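Local coordinates for CalS10 (Micromonospora echinospora, PDB 6UK5), which is an S-adenosylmethionine-binding enzyme of calicheamicin biosynthesis that probably methylates an amino pentose, at residues Thr192-Arg197 / Gly213-Phe218. Numbering follows the deposited sequence.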
loop_
_atom_site.group_PDB
_atom_site.type_symbol
_atom_site.label_atom_id
_atom_site.label_comp_id
_atom_site.label_asym_id
_atom_site.label_seq_id
_atom_site.Cartn_x
_atom_site.Cartn_y
_atom_site.Cartn_z
ATOM N N THR A 192 8.004 18.898 14.009
ATOM C CA THR A 192 7.271 18.186 12.970
ATOM C C THR A 192 6.617 16.972 13.616
ATOM O O THR A 192 7.292 16.193 14.299
ATOM C CB THR A 192 8.179 17.760 11.813
ATOM O OG1 THR A 192 9.145 18.785 11.553
ATOM C CG2 THR A 192 7.350 17.532 10.559
ATOM N N ARG A 193 5.316 16.801 13.403
ATOM C CA ARG A 193 4.568 15.697 13.996
ATOM C C ARG A 193 4.406 14.619 12.933
ATOM O O ARG A 193 3.605 14.765 12.005
ATOM C CB ARG A 193 3.211 16.146 14.529
ATOM C CG ARG A 193 2.453 15.008 15.206
ATOM C CD ARG A 193 1.140 15.444 15.831
ATOM N NE ARG A 193 0.299 14.278 16.097
ATOM C CZ ARG A 193 -0.412 13.659 15.156
ATOM N NH1 ARG A 193 -0.385 14.101 13.905
ATOM N NH2 ARG A 193 -1.150 12.599 15.458
ATOM N N MET A 194 5.142 13.524 13.101
ATOM C CA MET A 194 5.167 12.418 12.153
ATOM C C MET A 194 4.185 11.338 12.589
ATOM O O MET A 194 4.355 10.725 13.647
ATOM C CB MET A 194 6.586 11.859 12.073
ATOM C CG MET A 194 7.580 12.785 11.402
ATOM S SD MET A 194 9.211 12.041 11.213
ATOM C CE MET A 194 9.696 11.874 12.937
ATOM N N GLU A 195 3.147 11.122 11.784
ATOM C CA GLU A 195 2.187 10.045 11.985
ATOM C C GLU A 195 2.341 9.039 10.851
ATOM O O GLU A 195 2.137 9.387 9.684
ATOM C CB GLU A 195 0.754 10.576 12.029
ATOM C CG GLU A 195 -0.262 9.538 12.500
ATOM C CD GLU A 195 -1.695 9.960 12.251
ATOM O OE1 GLU A 195 -1.930 11.167 12.037
ATOM O OE2 GLU A 195 -2.585 9.084 12.273
ATOM N N GLU A 196 2.701 7.803 11.191
ATOM C CA GLU A 196 2.834 6.732 10.214
ATOM C C GLU A 196 1.830 5.631 10.526
ATOM O O GLU A 196 1.606 5.298 11.694
ATOM C CB GLU A 196 4.239 6.133 10.200
ATOM C CG GLU A 196 5.218 6.864 9.311
ATOM C CD GLU A 196 6.633 6.346 9.464
ATOM O OE1 GLU A 196 6.950 5.789 10.535
ATOM O OE2 GLU A 196 7.428 6.490 8.512
ATOM N N ARG A 197 1.232 5.063 9.483
ATOM C CA ARG A 197 0.296 3.956 9.638
ATOM C C ARG A 197 0.591 2.914 8.573
ATOM O O ARG A 197 0.533 3.205 7.375
ATOM C CB ARG A 197 -1.148 4.445 9.562
ATOM C CG ARG A 197 -1.541 5.183 10.824
ATOM C CD ARG A 197 -2.935 5.746 10.760
ATOM N NE ARG A 197 -3.859 4.890 11.497
ATOM C CZ ARG A 197 -5.066 5.259 11.908
ATOM N NH1 ARG A 197 -5.504 6.488 11.669
ATOM N NH2 ARG A 197 -5.829 4.398 12.570
ATOM N N GLY A 213 5.594 10.331 15.927
ATOM C CA GLY A 213 6.920 10.778 16.325
ATOM C C GLY A 213 7.056 12.277 16.182
ATOM O O GLY A 213 6.348 12.919 15.400
ATOM N N LEU A 214 7.969 12.841 16.967
ATOM C CA LEU A 214 8.264 14.265 16.936
ATOM C C LEU A 214 9.699 14.440 16.461
ATOM O O LEU A 214 10.621 13.862 17.047
ATOM C CB LEU A 214 8.116 14.948 18.302
ATOM C CG LEU A 214 6.750 15.070 18.975
ATOM C CD1 LEU A 214 6.842 16.089 20.118
ATOM C CD2 LEU A 214 5.659 15.449 17.993
ATOM N N LEU A 215 9.884 15.247 15.420
ATOM C CA LEU A 215 11.208 15.636 14.954
ATOM C C LEU A 215 11.350 17.133 15.191
ATOM O O LEU A 215 10.548 17.925 14.686
ATOM C CB LEU A 215 11.372 15.296 13.475
ATOM C CG LEU A 215 12.773 15.064 12.911
ATOM C CD1 LEU A 215 13.415 13.822 13.500
ATOM C CD2 LEU A 215 12.694 14.953 11.395
ATOM N N THR A 216 12.369 17.513 15.954
ATOM C CA THR A 216 12.597 18.896 16.348
ATOM C C THR A 216 13.846 19.443 15.670
ATOM O O THR A 216 14.942 18.901 15.849
ATOM C CB THR A 216 12.713 19.006 17.870
ATOM O OG1 THR A 216 11.519 18.496 18.479
ATOM C CG2 THR A 216 12.914 20.454 18.283
ATOM N N MET A 217 13.676 20.512 14.895
ATOM C CA MET A 217 14.804 21.169 14.252
ATOM C C MET A 217 15.630 21.950 15.272
ATOM O O MET A 217 15.124 22.405 16.301
ATOM C CB MET A 217 14.330 22.150 13.180
ATOM C CG MET A 217 15.474 22.789 12.401
ATOM S SD MET A 217 14.934 24.159 11.378
ATOM C CE MET A 217 14.961 25.444 12.632
ATOM N N PHE A 218 16.913 22.120 14.961
ATOM C CA PHE A 218 17.780 23.058 15.657
ATOM C C PHE A 218 18.436 23.959 14.620
ATOM O O PHE A 218 18.559 23.602 13.446
ATOM C CB PHE A 218 18.818 22.317 16.495
ATOM C CG PHE A 218 18.209 21.347 17.463
ATOM C CD1 PHE A 218 17.507 21.802 18.569
ATOM C CD2 PHE A 218 18.294 19.984 17.240
ATOM C CE1 PHE A 218 16.930 20.912 19.457
ATOM C CE2 PHE A 218 17.716 19.084 18.119
ATOM C CZ PHE A 218 17.030 19.548 19.231
HETATM O O HOH W 1 10.941 19.645 12.905
#
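T192, R193 and M194 pair with L215, L214 and G213 as neighbouring antiparallel strands of a beta hairpin, where strands 191-202 and 206-216 lie side by side in the five-stranded sheet. The ladder alternates as antiparallel pairing requires. T192 and L215 form a hydrogen-bonded pair, with L215 N to T192 O at 3.0 Å. The reciprocal bond, T192 N to L215 O, is 2.8 Å long. R193 and L214 follow as a non-hydrogen-bonded pair, and M194 with G213 supplies two more backbone bonds. Between these rungs L214 CA turns its hydrogen to T192 O at 3.4 Å.

Side chains segregate by face. T192, M194 and L215 share one, and there M194 does most of the touching: CG lies anti to the carbonyl carbon (chi1 -70°), and a bend at chi3 (-66°) brings CE over the backbone of the partner strand to L215 CB, 3.8 Å away. G213, having no side chain, lies beneath this methionine, whose CB meets G213 O at 3.5 Å. On the reverse face L214 CD2 reaches R193 CA at 4.2 Å, a lighter contact. W156 packs against both T192 and L215, while strand 177-188 borders 191-202 on its other side. Between nearest atoms, the side chain of L215 stands about 7 Å from the bound S-adenosylmethionine, which places this face of the hairpin near the cofactor. Such a hairpin belongs to the mixed five-stranded sheet whose strands 165-174, 177-188, 191-202 and 206-216 form an antiparallel meander beside the Rossmann-like methyltransferase core.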